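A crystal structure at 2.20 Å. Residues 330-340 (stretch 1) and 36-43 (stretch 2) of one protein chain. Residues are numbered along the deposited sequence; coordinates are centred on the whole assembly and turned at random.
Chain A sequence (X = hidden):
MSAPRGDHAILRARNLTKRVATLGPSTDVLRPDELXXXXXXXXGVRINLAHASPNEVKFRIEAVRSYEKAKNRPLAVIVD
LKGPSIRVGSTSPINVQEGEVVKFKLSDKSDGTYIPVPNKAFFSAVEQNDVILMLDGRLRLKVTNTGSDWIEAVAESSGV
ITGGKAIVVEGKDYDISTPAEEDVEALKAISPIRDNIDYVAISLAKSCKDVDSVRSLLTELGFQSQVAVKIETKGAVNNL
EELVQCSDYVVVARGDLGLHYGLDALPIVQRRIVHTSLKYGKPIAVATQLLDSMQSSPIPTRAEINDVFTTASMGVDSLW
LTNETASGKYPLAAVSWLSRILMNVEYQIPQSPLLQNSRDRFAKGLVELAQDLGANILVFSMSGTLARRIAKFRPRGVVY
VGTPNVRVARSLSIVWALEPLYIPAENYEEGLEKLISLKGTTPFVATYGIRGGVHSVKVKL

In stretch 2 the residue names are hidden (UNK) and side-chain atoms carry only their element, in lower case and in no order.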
# COMPACT_ATOMS: atom_id res chain seq x y z
N TYR A 330 -48.08 -6.94 -11.27
CA TYR A 330 -47.63 -5.54 -11.22
C TYR A 330 -46.32 -5.28 -11.98
O TYR A 330 -45.37 -4.78 -11.39
CB TYR A 330 -47.52 -5.07 -9.76
CG TYR A 330 -48.80 -5.26 -8.99
CD1 TYR A 330 -49.81 -4.29 -9.02
CD2 TYR A 330 -49.02 -6.41 -8.23
CE1 TYR A 330 -50.99 -4.45 -8.33
CE2 TYR A 330 -50.21 -6.59 -7.53
CZ TYR A 330 -51.20 -5.61 -7.59
OH TYR A 330 -52.39 -5.76 -6.90
N PRO A 331 -46.28 -5.60 -13.30
CA PRO A 331 -45.03 -5.42 -14.06
C PRO A 331 -44.42 -4.03 -13.94
O PRO A 331 -43.20 -3.93 -13.81
CB PRO A 331 -45.45 -5.71 -15.51
CG PRO A 331 -46.94 -5.67 -15.52
CD PRO A 331 -47.35 -6.13 -14.16
N LEU A 332 -45.25 -2.99 -13.95
CA LEU A 332 -44.80 -1.61 -13.83
C LEU A 332 -44.26 -1.27 -12.44
O LEU A 332 -43.24 -0.62 -12.34
CB LEU A 332 -45.89 -0.60 -14.24
CG LEU A 332 -45.53 0.89 -14.07
CD1 LEU A 332 -44.31 1.32 -14.90
CD2 LEU A 332 -46.72 1.82 -14.37
N ALA A 333 -44.95 -1.67 -11.38
CA ALA A 333 -44.47 -1.43 -10.03
C ALA A 333 -43.11 -2.10 -9.82
O ALA A 333 -42.26 -1.56 -9.13
CB ALA A 333 -45.47 -1.93 -9.00
N ALA A 334 -42.94 -3.27 -10.42
CA ALA A 334 -41.72 -4.07 -10.29
C ALA A 334 -40.50 -3.35 -10.86
O ALA A 334 -39.50 -3.22 -10.16
CB ALA A 334 -41.90 -5.45 -10.90
N VAL A 335 -40.59 -2.86 -12.10
CA VAL A 335 -39.48 -2.09 -12.69
C VAL A 335 -39.28 -0.73 -12.03
O VAL A 335 -38.15 -0.20 -11.98
CB VAL A 335 -39.57 -1.94 -14.24
CG1 VAL A 335 -39.51 -3.31 -14.92
CG2 VAL A 335 -40.81 -1.15 -14.68
N SER A 336 -40.37 -0.16 -11.53
CA SER A 336 -40.34 1.13 -10.86
C SER A 336 -39.58 1.00 -9.54
O SER A 336 -38.69 1.79 -9.27
CB SER A 336 -41.76 1.66 -10.66
OG SER A 336 -41.74 2.94 -10.07
N TRP A 337 -39.90 -0.03 -8.76
CA TRP A 337 -39.17 -0.32 -7.52
C TRP A 337 -37.70 -0.73 -7.72
O TRP A 337 -36.85 -0.33 -6.93
CB TRP A 337 -39.91 -1.36 -6.69
CG TRP A 337 -40.86 -0.73 -5.74
CD1 TRP A 337 -42.22 -0.60 -5.88
CD2 TRP A 337 -40.54 -0.10 -4.49
NE1 TRP A 337 -42.75 0.04 -4.80
CE2 TRP A 337 -41.75 0.37 -3.93
CE3 TRP A 337 -39.34 0.09 -3.79
CZ2 TRP A 337 -41.80 1.03 -2.70
CZ3 TRP A 337 -39.39 0.76 -2.56
CH2 TRP A 337 -40.61 1.22 -2.03
N LEU A 338 -37.42 -1.50 -8.77
CA LEU A 338 -36.03 -1.82 -9.15
C LEU A 338 -35.16 -0.56 -9.32
O LEU A 338 -34.10 -0.42 -8.70
CB LEU A 338 -35.99 -2.66 -10.43
CG LEU A 338 -34.57 -3.12 -10.77
CD1 LEU A 338 -33.89 -3.85 -9.57
CD2 LEU A 338 -34.54 -3.98 -12.04
N SER A 339 -35.65 0.34 -10.15
CA SER A 339 -34.97 1.57 -10.52
C SER A 339 -34.80 2.53 -9.34
O SER A 339 -33.75 3.15 -9.18
CB SER A 339 -35.76 2.25 -11.65
OG SER A 339 -34.99 3.22 -12.31
N ARG A 340 -35.85 2.62 -8.53
CA ARG A 340 -35.85 3.43 -7.31
C ARG A 340 -34.79 2.95 -6.31
O ARG A 340 -34.02 3.75 -5.79
CB ARG A 340 -37.24 3.37 -6.69
CG ARG A 340 -37.47 4.33 -5.54
CD ARG A 340 -38.83 4.08 -4.89
NE ARG A 340 -39.87 3.69 -5.87
CZ ARG A 340 -41.18 3.84 -5.67
NH1 ARG A 340 -41.62 4.37 -4.53
NH2 ARG A 340 -42.05 3.46 -6.61
N UNK A 36 -45.03 2.58 -22.45
CA UNK A 36 -44.03 3.65 -22.47
C UNK A 36 -43.38 3.82 -21.09
O UNK A 36 -42.15 3.84 -20.98
c UNK A 36 -45.67 6.19 -24.98
c UNK A 36 -44.99 4.94 -24.44
c UNK A 36 -44.62 5.01 -22.95
c UNK A 36 -43.65 6.15 -22.68
N UNK A 37 -44.20 3.95 -20.06
CA UNK A 37 -43.72 4.16 -18.69
C UNK A 37 -42.91 2.96 -18.16
O UNK A 37 -42.07 3.12 -17.28
c UNK A 37 -45.01 8.47 -17.75
c UNK A 37 -44.88 4.51 -17.75
c UNK A 37 -44.45 7.03 -17.53
n UNK A 37 -44.81 8.98 -19.13
c UNK A 37 -45.45 5.93 -17.95
N UNK A 38 -43.18 1.78 -18.72
CA UNK A 38 -42.47 0.54 -18.38
C UNK A 38 -41.06 0.49 -19.01
O UNK A 38 -40.06 0.20 -18.33
c UNK A 38 -41.93 -2.67 -19.45
c UNK A 38 -42.89 -2.59 -17.26
c UNK A 38 -42.33 -3.81 -16.95
c UNK A 38 -41.56 -4.48 -17.89
c UNK A 38 -42.69 -2.00 -18.51
c UNK A 38 -41.36 -3.90 -19.15
c UNK A 38 -43.30 -0.67 -18.83
N UNK A 39 -41.00 0.80 -20.30
CA UNK A 39 -39.75 0.77 -21.06
C UNK A 39 -38.83 1.93 -20.72
O UNK A 39 -37.61 1.84 -20.90
c UNK A 39 -39.83 -1.83 -22.69
c UNK A 39 -40.03 0.69 -22.57
c UNK A 39 -41.07 -0.60 -24.48
c UNK A 39 -40.70 -0.61 -23.01
N UNK A 40 -39.42 3.03 -20.24
CA UNK A 40 -38.68 4.18 -19.72
C UNK A 40 -37.84 3.79 -18.50
O UNK A 40 -36.91 4.50 -18.13
c UNK A 40 -39.64 5.29 -19.30
c UNK A 40 -40.11 6.17 -20.47
o UNK A 40 -40.94 7.06 -20.19
o UNK A 40 -39.67 5.98 -21.64
N UNK A 41 -38.19 2.68 -17.89
CA UNK A 41 -37.56 2.26 -16.65
C UNK A 41 -36.63 1.06 -16.84
O UNK A 41 -36.13 0.52 -15.85
c UNK A 41 -38.62 1.97 -15.57
c UNK A 41 -39.25 3.21 -14.93
c UNK A 41 -38.29 3.90 -13.97
c UNK A 41 -40.58 2.89 -14.23
N UNK A 42 -36.42 0.65 -18.09
CA UNK A 42 -35.51 -0.47 -18.38
C UNK A 42 -34.39 -0.06 -19.33
O UNK A 42 -34.50 0.95 -20.05
c UNK A 42 -37.47 -2.05 -18.03
c UNK A 42 -36.68 -1.67 -20.38
c UNK A 42 -36.26 -1.77 -18.89
N UNK A 43 -33.30 -0.82 -19.30
CA UNK A 43 -32.17 -0.61 -20.20
C UNK A 43 -32.08 -1.72 -21.22
O UNK A 43 -31.34 -1.63 -22.19
o UNK A 43 -30.95 0.27 -17.16
c UNK A 43 -30.86 -0.50 -19.41
o UNK A 43 -30.91 1.80 -18.70
c UNK A 43 -30.90 0.60 -18.35
O HOH W 1 -36.14 -1.34 -13.67

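Position 36 carries four carbons, forked at the first, with one arm two carbons long, and the side chain is out of reach of stretch 1. The beta-branch with unequal arms makes it Ile36.

Position 37 has four carbons in a row ending in nitrogen. The end of the chain leads away from the partner helix, but its base stays close: CD1 of Leu332 lies 3.7 Å from O of position 37 and 4.3 Å from its CB. This is Lys37. A long polar chain can serve at such a margin by lending its backbone and first carbon while the amine departs.

Position 38 shows one carbon and then a ring of six carbons with no oxygen. The ring ends nearer stretch 1 than the CA-to-CB bond would suggest; one ring carbon of position 38 sits 3.3 Å from O of Pro331 and 3.5 Å from CG1 of Val335. The carbonyl oxygen approaches the ring edge, near its plane, where the aromatic hydrogens lie; Val335 approaches obliquely. This is Phe38, with chi1 t, and the close ring carbon is CE1.

Position 39 has four carbons, forked at the second, and its CA-to-CB bond points away. This is Leu39, buried without touching stretch 1.

Position 40 has two carbons, the second bearing two oxygens, and it too stays clear: Asp40. Its N hydrogen-bonds to O of Ile36 (2.9 Å).

Position 41 again has four carbons forked at the second, but here the CA-to-CB bond points toward stretch 1. CB of position 41 is 3.9 Å from CG2 of Val335; one of its terminal branch carbons is 3.8 Å from CA of Ser336, the other 3.8 Å from OG of Ser339. This is Leu41, which gives up 90 Å², the largest share of any residue.

Position 42 has one carbon carrying two more; a branch carbon of position 42 meets CG1 of Val335 at 3.9 Å. This is Val42.

Position 43 repeats the pattern of two carbons and two oxygens, out of reach. This is Asp43, its carboxylate hydrogen-bonded elsewhere in the structure.

The contact works by apolar packing, with no direct hydrogen bond across it. Leu332, Val335, Ser336 and Ser339 recur at helical spacing along one side of stretch 1, and Val335 meets Phe38, Leu41 and Val42 together. Leu39 to Val42 form a type I turn, from which Leu41 reaches stretch 1. The rule is compact: apolar side chains pack, some backbone atoms join the fit, and one water donates to O of Val335 and O of Leu41, its oxygen 2.9 Å from each.

Stretch 2 (36-43) IKFLDLVD
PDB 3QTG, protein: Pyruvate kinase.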